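Local coordinates for uncharacterized protein (Bacillus cereus, PDB 4QVU) that is of unknown function but has a HIT-like fold, binds zinc and may act as a UDP-glucose:hexose-1-phosphate uridylyltransferase, at residues 86-94 / 208-216; 197-207 / 217-225. All coordinates share one frame; numbering follows the deposited sequence.

Interaction 1: 86-94 / 208-216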
loop_
_atom_site.group_PDB
_atom_site.type_symbol
_atom_site.label_atom_id
_atom_site.label_comp_id
_atom_site.label_asym_id
_atom_site.label_seq_id
_atom_site.Cartn_x
_atom_site.Cartn_y
_atom_site.Cartn_z
ATOM N N ILE A 86 -0.900 -31.860 12.029
ATOM C CA ILE A 86 -0.623 -30.525 12.555
ATOM C C ILE A 86 0.150 -30.666 13.885
ATOM O O ILE A 86 1.117 -29.934 14.078
ATOM C CB ILE A 86 -1.923 -29.675 12.680
ATOM C CG1 ILE A 86 -2.494 -29.335 11.266
ATOM C CG2 ILE A 86 -1.751 -28.393 13.530
ATOM C CD1 ILE A 86 -1.567 -28.533 10.267
ATOM N N ARG A 87 -0.195 -31.646 14.740
ATOM C CA ARG A 87 0.529 -31.868 15.995
ATOM C C ARG A 87 1.999 -32.241 15.731
ATOM O O ARG A 87 2.877 -31.646 16.348
ATOM C CB ARG A 87 -0.151 -32.931 16.854
ATOM C CG ARG A 87 -1.261 -32.338 17.695
ATOM C CD ARG A 87 -1.996 -33.368 18.517
ATOM N NE ARG A 87 -2.886 -32.717 19.475
ATOM C CZ ARG A 87 -3.664 -33.358 20.337
ATOM N NH1 ARG A 87 -3.688 -34.686 20.362
ATOM N NH2 ARG A 87 -4.435 -32.679 21.176
ATOM N N PHE A 88 2.269 -33.156 14.789
ATOM C CA PHE A 88 3.627 -33.568 14.418
ATOM C C PHE A 88 4.439 -32.369 13.876
ATOM O O PHE A 88 5.539 -32.113 14.365
ATOM C CB PHE A 88 3.561 -34.692 13.366
ATOM C CG PHE A 88 4.870 -35.332 12.964
ATOM C CD1 PHE A 88 5.351 -36.453 13.637
ATOM C CD2 PHE A 88 5.595 -34.851 11.878
ATOM C CE1 PHE A 88 6.543 -37.068 13.240
ATOM C CE2 PHE A 88 6.784 -35.469 11.479
ATOM C CZ PHE A 88 7.252 -36.570 12.165
ATOM N N SER A 89 3.871 -31.629 12.894
ATOM C CA SER A 89 4.479 -30.476 12.218
ATOM C C SER A 89 4.868 -29.363 13.189
ATOM O O SER A 89 6.027 -28.960 13.175
ATOM C CB SER A 89 3.532 -29.908 11.166
ATOM O OG SER A 89 3.277 -30.874 10.160
ATOM N N ILE A 90 3.908 -28.865 14.007
ATOM C CA ILE A 90 4.106 -27.806 15.000
ATOM C C ILE A 90 5.172 -28.235 16.028
ATOM O O ILE A 90 6.061 -27.435 16.320
ATOM C CB ILE A 90 2.757 -27.440 15.700
ATOM C CG1 ILE A 90 1.696 -26.863 14.721
ATOM C CG2 ILE A 90 2.941 -26.540 16.950
ATOM C CD1 ILE A 90 1.891 -25.528 14.266
ATOM N N LYS A 91 5.082 -29.483 16.571
ATOM C CA LYS A 91 6.015 -30.030 17.573
ATOM C C LYS A 91 7.463 -29.996 17.065
ATOM O O LYS A 91 8.333 -29.502 17.773
ATOM C CB LYS A 91 5.635 -31.481 17.971
ATOM C CG LYS A 91 6.541 -32.101 19.052
ATOM C CD LYS A 91 6.142 -33.511 19.536
ATOM C CE LYS A 91 6.663 -34.680 18.724
ATOM N NZ LYS A 91 5.901 -34.901 17.466
ATOM N N HIS A 92 7.711 -30.489 15.842
ATOM C CA HIS A 92 9.063 -30.547 15.297
ATOM C C HIS A 92 9.562 -29.164 14.881
ATOM O O HIS A 92 10.762 -28.918 14.985
ATOM C CB HIS A 92 9.142 -31.534 14.134
ATOM C CG HIS A 92 8.971 -32.944 14.617
ATOM N ND1 HIS A 92 9.925 -33.550 15.425
ATOM C CD2 HIS A 92 7.937 -33.800 14.452
ATOM C CE1 HIS A 92 9.445 -34.747 15.707
ATOM N NE2 HIS A 92 8.260 -34.948 15.133
ATOM N N TRP A 93 8.656 -28.255 14.478
ATOM C CA TRP A 93 8.985 -26.878 14.124
ATOM C C TRP A 93 9.466 -26.109 15.362
ATOM O O TRP A 93 10.520 -25.467 15.322
ATOM C CB TRP A 93 7.753 -26.193 13.495
ATOM C CG TRP A 93 7.735 -24.685 13.493
ATOM C CD1 TRP A 93 8.676 -23.851 12.961
ATOM C CD2 TRP A 93 6.620 -23.851 13.851
ATOM N NE1 TRP A 93 8.268 -22.541 13.078
ATOM C CE2 TRP A 93 6.995 -22.513 13.582
ATOM C CE3 TRP A 93 5.341 -24.101 14.390
ATOM C CZ2 TRP A 93 6.145 -21.429 13.846
ATOM C CZ3 TRP A 93 4.502 -23.026 14.650
ATOM C CH2 TRP A 93 4.904 -21.709 14.374
ATOM N N LEU A 94 8.701 -26.191 16.454
ATOM C CA LEU A 94 8.982 -25.447 17.666
ATOM C C LEU A 94 10.197 -26.014 18.397
ATOM O O LEU A 94 10.973 -25.221 18.928
ATOM C CB LEU A 94 7.750 -25.403 18.593
ATOM C CG LEU A 94 6.533 -24.620 18.047
ATOM C CD1 LEU A 94 5.403 -24.638 19.005
ATOM C CD2 LEU A 94 6.876 -23.175 17.711
ATOM N N PHE A 208 3.285 -20.623 8.887
ATOM C CA PHE A 208 3.157 -20.647 10.332
ATOM C C PHE A 208 4.101 -19.642 10.939
ATOM O O PHE A 208 5.191 -19.404 10.415
ATOM C CB PHE A 208 3.409 -22.048 10.888
ATOM C CG PHE A 208 2.298 -23.031 10.601
ATOM C CD1 PHE A 208 2.240 -23.709 9.382
ATOM C CD2 PHE A 208 1.332 -23.312 11.563
ATOM C CE1 PHE A 208 1.221 -24.633 9.126
ATOM C CE2 PHE A 208 0.313 -24.242 11.305
ATOM C CZ PHE A 208 0.270 -24.901 10.090
ATOM N N TYR A 209 3.647 -19.020 12.037
ATOM C CA TYR A 209 4.385 -18.003 12.791
ATOM C C TYR A 209 4.207 -18.204 14.291
ATOM O O TYR A 209 3.119 -18.586 14.743
ATOM C CB TYR A 209 3.915 -16.569 12.417
ATOM C CG TYR A 209 3.696 -16.312 10.936
ATOM C CD1 TYR A 209 2.529 -16.730 10.299
ATOM C CD2 TYR A 209 4.610 -15.564 10.194
ATOM C CE1 TYR A 209 2.321 -16.501 8.943
ATOM C CE2 TYR A 209 4.390 -15.286 8.843
ATOM C CZ TYR A 209 3.254 -15.777 8.219
ATOM O OH TYR A 209 3.014 -15.521 6.894
ATOM N N TYR A 210 5.281 -17.955 15.053
ATOM C CA TYR A 210 5.261 -17.941 16.508
ATOM C C TYR A 210 5.584 -16.502 16.874
ATOM O O TYR A 210 6.745 -16.089 16.815
ATOM C CB TYR A 210 6.186 -18.996 17.161
ATOM C CG TYR A 210 6.082 -18.987 18.673
ATOM C CD1 TYR A 210 5.055 -19.666 19.325
ATOM C CD2 TYR A 210 6.969 -18.243 19.449
ATOM C CE1 TYR A 210 4.927 -19.624 20.713
ATOM C CE2 TYR A 210 6.844 -18.185 20.836
ATOM C CZ TYR A 210 5.823 -18.879 21.463
ATOM O OH TYR A 210 5.692 -18.825 22.826
ATOM N N LEU A 211 4.522 -15.706 17.100
ATOM C CA LEU A 211 4.581 -14.266 17.349
ATOM C C LEU A 211 3.772 -13.897 18.581
ATOM O O LEU A 211 2.660 -14.394 18.732
ATOM C CB LEU A 211 4.024 -13.538 16.100
ATOM C CG LEU A 211 3.992 -11.994 16.108
ATOM C CD1 LEU A 211 5.403 -11.393 16.071
ATOM C CD2 LEU A 211 3.213 -11.464 14.929
ATOM N N ASN A 212 4.321 -13.020 19.454
ATOM C CA ASN A 212 3.686 -12.517 20.690
ATOM C C ASN A 212 3.043 -13.674 21.511
ATOM O O ASN A 212 1.916 -13.546 22.004
ATOM C CB ASN A 212 2.627 -11.436 20.366
ATOM C CG ASN A 212 3.121 -10.231 19.587
ATOM O OD1 ASN A 212 2.421 -9.703 18.715
ATOM N ND2 ASN A 212 4.319 -9.753 19.883
ATOM N N GLU A 213 3.777 -14.808 21.615
ATOM C CA GLU A 213 3.417 -16.040 22.336
ATOM C C GLU A 213 2.100 -16.657 21.783
ATOM O O GLU A 213 1.361 -17.313 22.524
ATOM C CB GLU A 213 3.313 -15.784 23.848
ATOM C CG GLU A 213 4.644 -15.426 24.494
ATOM C CD GLU A 213 4.566 -15.082 25.970
ATOM O OE1 GLU A 213 4.139 -15.946 26.772
ATOM O OE2 GLU A 213 4.980 -13.957 26.330
ATOM N N LYS A 214 1.852 -16.483 20.461
ATOM C CA LYS A 214 0.697 -17.028 19.728
ATOM C C LYS A 214 1.151 -17.876 18.549
ATOM O O LYS A 214 2.182 -17.568 17.948
ATOM C CB LYS A 214 -0.231 -15.913 19.196
ATOM C CG LYS A 214 -0.806 -14.950 20.207
ATOM C CD LYS A 214 -1.325 -13.739 19.452
ATOM C CE LYS A 214 -1.667 -12.584 20.344
ATOM N NZ LYS A 214 -1.985 -11.378 19.546
ATOM N N ILE A 215 0.367 -18.904 18.184
ATOM C CA ILE A 215 0.646 -19.724 17.008
ATOM C C ILE A 215 -0.357 -19.298 15.960
ATOM O O ILE A 215 -1.568 -19.378 16.185
ATOM C CB ILE A 215 0.664 -21.256 17.259
ATOM C CG1 ILE A 215 1.827 -21.621 18.221
ATOM C CG2 ILE A 215 0.781 -22.020 15.909
ATOM C CD1 ILE A 215 1.873 -23.068 18.708
ATOM N N ILE A 216 0.165 -18.779 14.842
ATOM C CA ILE A 216 -0.613 -18.255 13.727
ATOM C C ILE A 216 -0.366 -19.067 12.477
ATOM O O ILE A 216 0.786 -19.347 12.127
ATOM C CB ILE A 216 -0.282 -16.758 13.458
ATOM C CG1 ILE A 216 -0.417 -15.900 14.744
ATOM C CG2 ILE A 216 -1.132 -16.205 12.291
ATOM C CD1 ILE A 216 0.166 -14.481 14.675
#
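Trp93 and Phe208 meet edge to face where helix 79-97 packs on the antiparallel sheet of this HIT-like fold, at the end of the hairpin formed by strands 203-211 and 214-222. The edge of the Phe208 ring is directed at the face of the tryptophan's six-membered ring, with the planes at 60° and the ring centres 6.0 Å apart. Phe208 also lays its CB over that same ring, a CH-pi contact 4.0 Å from CB to the ring centroid. Leu94 CD2, from the helix itself, covers the opposite face of the indole. With CG of Trp93 anti to the backbone N (chi1 160°), the benzo edge lies against the strand backbone: CH2 comes to 3.6 Å from Tyr209 C, near the plane of the ring. NE1, at the other end of the indole, donates to Val105 O on strand 104-111, which helps fix the ring's rotation.

One helical turn back, Ile90 runs at about a right angle to Phe208 and sets its CD1 3.5 Å from Phe208 CD2, while Ile86 CD1 reaches Phe208 CZ farther along the ring. Ile186 of helix 179-195 also packs on Phe208. From the returning strand, the Ile215 side chain runs past the indole in the opposite direction and splits its two branches: CG2 touches both Ile90 CD1 and Trp93 CZ3, and the longer branch extends toward the end of the helical segment. There it meets Leu94 tip to tip, Ile215 CD1 lying 3.9 Å from Leu94 CD1.

Interaction 2: 197-207 / 217-225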
loop_
_atom_site.group_PDB
_atom_site.type_symbol
_atom_site.label_atom_id
_atom_site.label_comp_id
_atom_site.label_asym_id
_atom_site.label_seq_id
_atom_site.Cartn_x
_atom_site.Cartn_y
_atom_site.Cartn_z
ATOM N N PHE A 197 -14.026 -20.309 -3.053
ATOM C CA PHE A 197 -13.260 -19.097 -3.361
ATOM C C PHE A 197 -12.885 -19.097 -4.843
ATOM O O PHE A 197 -12.251 -20.051 -5.303
ATOM C CB PHE A 197 -12.009 -19.011 -2.468
ATOM C CG PHE A 197 -11.221 -17.723 -2.573
ATOM C CD1 PHE A 197 -11.632 -16.578 -1.899
ATOM C CD2 PHE A 197 -10.032 -17.671 -3.297
ATOM C CE1 PHE A 197 -10.885 -15.395 -1.973
ATOM C CE2 PHE A 197 -9.287 -16.487 -3.372
ATOM C CZ PHE A 197 -9.713 -15.360 -2.706
ATOM N N HIS A 198 -13.371 -18.080 -5.608
ATOM C CA HIS A 198 -13.149 -17.902 -7.063
ATOM C C HIS A 198 -13.660 -19.130 -7.864
ATOM O O HIS A 198 -13.128 -19.436 -8.937
ATOM C CB HIS A 198 -11.648 -17.650 -7.366
ATOM C CG HIS A 198 -11.167 -16.266 -7.069
ATOM N ND1 HIS A 198 -10.489 -15.518 -8.025
ATOM C CD2 HIS A 198 -11.304 -15.517 -5.945
ATOM C CE1 HIS A 198 -10.221 -14.354 -7.449
ATOM N NE2 HIS A 198 -10.685 -14.307 -6.193
ATOM N N LYS A 199 -14.694 -19.820 -7.319
ATOM C CA LYS A 199 -15.345 -21.034 -7.833
ATOM C C LYS A 199 -14.315 -22.201 -7.957
ATOM O O LYS A 199 -14.437 -23.050 -8.843
ATOM C CB LYS A 199 -16.045 -20.761 -9.183
ATOM N N GLY A 200 -13.349 -22.243 -7.033
ATOM C CA GLY A 200 -12.283 -23.244 -7.006
ATOM C C GLY A 200 -10.955 -22.596 -7.325
ATOM O O GLY A 200 -10.809 -21.992 -8.391
ATOM N N CYS A 201 -9.979 -22.708 -6.412
ATOM C CA CYS A 201 -8.709 -22.011 -6.573
ATOM C C CYS A 201 -7.511 -22.969 -6.873
ATOM O O CYS A 201 -6.509 -22.493 -7.426
ATOM C CB CYS A 201 -8.434 -21.169 -5.337
ATOM S SG CYS A 201 -7.057 -20.019 -5.518
ATOM N N SER A 202 -7.598 -24.269 -6.529
ATOM C CA SER A 202 -6.610 -25.346 -6.792
ATOM C C SER A 202 -5.221 -25.144 -6.111
ATOM O O SER A 202 -4.549 -26.151 -5.867
ATOM C CB SER A 202 -6.368 -25.542 -8.291
ATOM O OG SER A 202 -5.507 -24.565 -8.855
ATOM N N SER A 203 -4.777 -23.890 -5.859
ATOM C CA SER A 203 -3.474 -23.600 -5.240
ATOM C C SER A 203 -3.589 -22.726 -3.992
ATOM O O SER A 203 -4.371 -21.766 -3.962
ATOM C CB SER A 203 -2.530 -22.906 -6.220
ATOM O OG SER A 203 -2.244 -23.703 -7.354
ATOM N N TYR A 204 -2.746 -23.023 -2.985
ATOM C CA TYR A 204 -2.671 -22.256 -1.748
ATOM C C TYR A 204 -1.341 -22.481 -1.059
ATOM O O TYR A 204 -0.593 -23.405 -1.392
ATOM C CB TYR A 204 -3.832 -22.605 -0.776
ATOM C CG TYR A 204 -3.788 -24.012 -0.208
ATOM C CD1 TYR A 204 -3.121 -24.285 0.982
ATOM C CD2 TYR A 204 -4.443 -25.065 -0.843
ATOM C CE1 TYR A 204 -3.075 -25.572 1.508
ATOM C CE2 TYR A 204 -4.419 -26.354 -0.319
ATOM C CZ TYR A 204 -3.732 -26.605 0.861
ATOM O OH TYR A 204 -3.696 -27.875 1.392
ATOM N N ASN A 205 -1.092 -21.668 -0.037
ATOM C CA ASN A 205 0.054 -21.769 0.846
ATOM C C ASN A 205 -0.371 -21.711 2.286
ATOM O O ASN A 205 -1.323 -20.994 2.623
ATOM C CB ASN A 205 1.049 -20.637 0.597
ATOM C CG ASN A 205 1.886 -20.692 -0.644
ATOM O OD1 ASN A 205 1.859 -19.774 -1.443
ATOM N ND2 ASN A 205 2.760 -21.664 -0.763
ATOM N N LEU A 206 0.359 -22.425 3.149
ATOM C CA LEU A 206 0.231 -22.310 4.596
ATOM C C LEU A 206 1.489 -21.714 5.104
ATOM O O LEU A 206 2.555 -22.138 4.669
ATOM C CB LEU A 206 -0.069 -23.628 5.342
ATOM C CG LEU A 206 -1.277 -24.478 4.975
ATOM C CD1 LEU A 206 -1.368 -25.639 5.932
ATOM C CD2 LEU A 206 -2.581 -23.682 5.015
ATOM N N PHE A 207 1.393 -20.722 5.985
ATOM C CA PHE A 207 2.561 -20.129 6.638
ATOM C C PHE A 207 2.324 -20.112 8.117
ATOM O O PHE A 207 1.266 -19.662 8.557
ATOM C CB PHE A 207 2.894 -18.724 6.129
ATOM C CG PHE A 207 3.128 -18.643 4.647
ATOM C CD1 PHE A 207 4.302 -19.133 4.085
ATOM C CD2 PHE A 207 2.180 -18.071 3.810
ATOM C CE1 PHE A 207 4.510 -19.078 2.714
ATOM C CE2 PHE A 207 2.397 -18.001 2.441
ATOM C CZ PHE A 207 3.561 -18.506 1.902
ATOM N N CYS A 217 -1.455 -19.395 11.774
ATOM C CA CYS A 217 -1.370 -20.007 10.470
ATOM C C CYS A 217 -2.028 -19.092 9.464
ATOM O O CYS A 217 -3.238 -18.854 9.535
ATOM C CB CYS A 217 -1.961 -21.409 10.418
ATOM S SG CYS A 217 -1.868 -22.149 8.766
ATOM N N LYS A 218 -1.231 -18.575 8.527
ATOM C CA LYS A 218 -1.755 -17.749 7.457
ATOM C C LYS A 218 -1.990 -18.652 6.244
ATOM O O LYS A 218 -1.060 -19.299 5.765
ATOM C CB LYS A 218 -0.826 -16.574 7.149
ATOM C CG LYS A 218 -1.380 -15.599 6.121
ATOM C CD LYS A 218 -0.407 -14.482 5.792
ATOM C CE LYS A 218 -0.335 -13.400 6.840
ATOM N NZ LYS A 218 -1.529 -12.516 6.811
ATOM N N VAL A 219 -3.267 -18.756 5.824
ATOM C CA VAL A 219 -3.737 -19.527 4.664
ATOM C C VAL A 219 -3.868 -18.528 3.525
ATOM O O VAL A 219 -4.630 -17.566 3.655
ATOM C CB VAL A 219 -5.056 -20.318 4.930
ATOM C CG1 VAL A 219 -5.300 -21.340 3.830
ATOM C CG2 VAL A 219 -5.051 -21.004 6.298
ATOM N N VAL A 220 -3.091 -18.714 2.444
ATOM C CA VAL A 220 -3.050 -17.767 1.330
ATOM C C VAL A 220 -3.444 -18.446 0.001
ATOM O O VAL A 220 -2.654 -19.241 -0.517
ATOM C CB VAL A 220 -1.627 -17.115 1.205
ATOM C CG1 VAL A 220 -1.598 -16.015 0.144
ATOM C CG2 VAL A 220 -1.123 -16.575 2.545
ATOM N N PRO A 221 -4.616 -18.113 -0.610
ATOM C CA PRO A 221 -4.920 -18.651 -1.944
ATOM C C PRO A 221 -3.922 -18.129 -2.980
ATOM O O PRO A 221 -3.432 -16.996 -2.877
ATOM C CB PRO A 221 -6.336 -18.143 -2.231
ATOM C CG PRO A 221 -6.854 -17.631 -0.926
ATOM C CD PRO A 221 -5.665 -17.171 -0.171
ATOM N N ARG A 222 -3.570 -18.985 -3.940
ATOM C CA ARG A 222 -2.622 -18.650 -4.986
ATOM C C ARG A 222 -3.287 -18.930 -6.322
ATOM O O ARG A 222 -3.827 -20.012 -6.551
ATOM C CB ARG A 222 -1.308 -19.432 -4.795
ATOM C CG ARG A 222 -0.548 -19.169 -3.481
ATOM C CD ARG A 222 0.081 -17.781 -3.334
ATOM N NE ARG A 222 1.013 -17.474 -4.426
ATOM C CZ ARG A 222 2.320 -17.706 -4.406
ATOM N NH1 ARG A 222 2.893 -18.225 -3.331
ATOM N NH2 ARG A 222 3.069 -17.401 -5.453
ATOM N N PHE A 223 -3.325 -17.920 -7.169
ATOM C CA PHE A 223 -4.001 -17.964 -8.475
ATOM C C PHE A 223 -3.362 -16.971 -9.424
ATOM O O PHE A 223 -2.782 -15.978 -8.973
ATOM C CB PHE A 223 -5.523 -17.659 -8.313
ATOM C CG PHE A 223 -5.835 -16.429 -7.489
ATOM C CD1 PHE A 223 -5.918 -16.502 -6.101
ATOM C CD2 PHE A 223 -6.017 -15.189 -8.097
ATOM C CE1 PHE A 223 -6.151 -15.353 -5.331
ATOM C CE2 PHE A 223 -6.272 -14.043 -7.328
ATOM C CZ PHE A 223 -6.335 -14.134 -5.948
ATOM N N VAL A 224 -3.458 -17.230 -10.729
ATOM C CA VAL A 224 -2.948 -16.274 -11.710
ATOM C C VAL A 224 -3.992 -15.155 -11.762
ATOM O O VAL A 224 -5.170 -15.414 -12.033
ATOM C CB VAL A 224 -2.621 -16.912 -13.094
ATOM C CG1 VAL A 224 -2.205 -15.853 -14.111
ATOM C CG2 VAL A 224 -1.532 -17.978 -12.960
ATOM N N VAL A 225 -3.587 -13.943 -11.380
ATOM C CA VAL A 225 -4.493 -12.786 -11.356
ATOM C C VAL A 225 -4.904 -12.451 -12.807
ATOM O O VAL A 225 -4.080 -12.555 -13.729
ATOM C CB VAL A 225 -3.863 -11.558 -10.627
ATOM C CG1 VAL A 225 -4.864 -10.418 -10.486
ATOM C CG2 VAL A 225 -3.317 -11.953 -9.250
#
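Arg222 folds back over strand 203-207 in this antiparallel beta hairpin. Its CB lies 3.9 Å from Ser203 CB, on the sheet face these residues share with Asn205. With chi2 at -69° and chi3 at -57° the chain curls round Asn205 OD1, placing CG 3.2 Å and CD 3.3 Å from that oxygen. NE and CZ also pass OD1, at 3.9 and 3.6 Å, before NH1 donates to it at 2.7 Å, in the carbonyl plane of the amide but with OD1 tilted slightly from the guanidinium plane. NH2 reaches Val225 O of the second subunit, and Asn205 ND2 is bound to Lys109 O.

Beneath these side chains, paired backbone bonds join Asn205 to Val220 and Phe207 to Lys218. On the other face Leu206 and Val219 lie side by side, pointing the same way. Past the paired strands, Phe223 CE1 meets the edge of the Phe197 ring, His198 CE1 lies over one face of Phe223, and Cys201 SG sits 3.7 Å from Phe223 CD1. The chemistry thus divides: aromatic rings and the Cys201 sulfur gather at the loop end, while the buried Arg222 guanidinium has neutral oxygens on NH1 and NH2, its charge probably stabilised by carbonyl dipoles from two subunits.

How the interactions relate
Interactions 1 and 2 occupy successive lengths of one hairpin: the turn end packs under helix 79-97, and the far end pairs strand to strand, their centres about 21 Å apart on opposite sides of the chain's centre. They meet where the lengths join, with Phe208 CZ 3.7 Å from Cys217 SG and Tyr209 CE1 3.6 Å from Lys218 CB. Interaction 1 is closer to the zinc site of His153, Cys178 and Glu181: the side chain of Ile215 is about 11 Å from the zinc ion and about 8 Å from that of Cys178. Both contacts touch the second subunit, whose Tyr232 meets the rings of Tyr209 and Phe207.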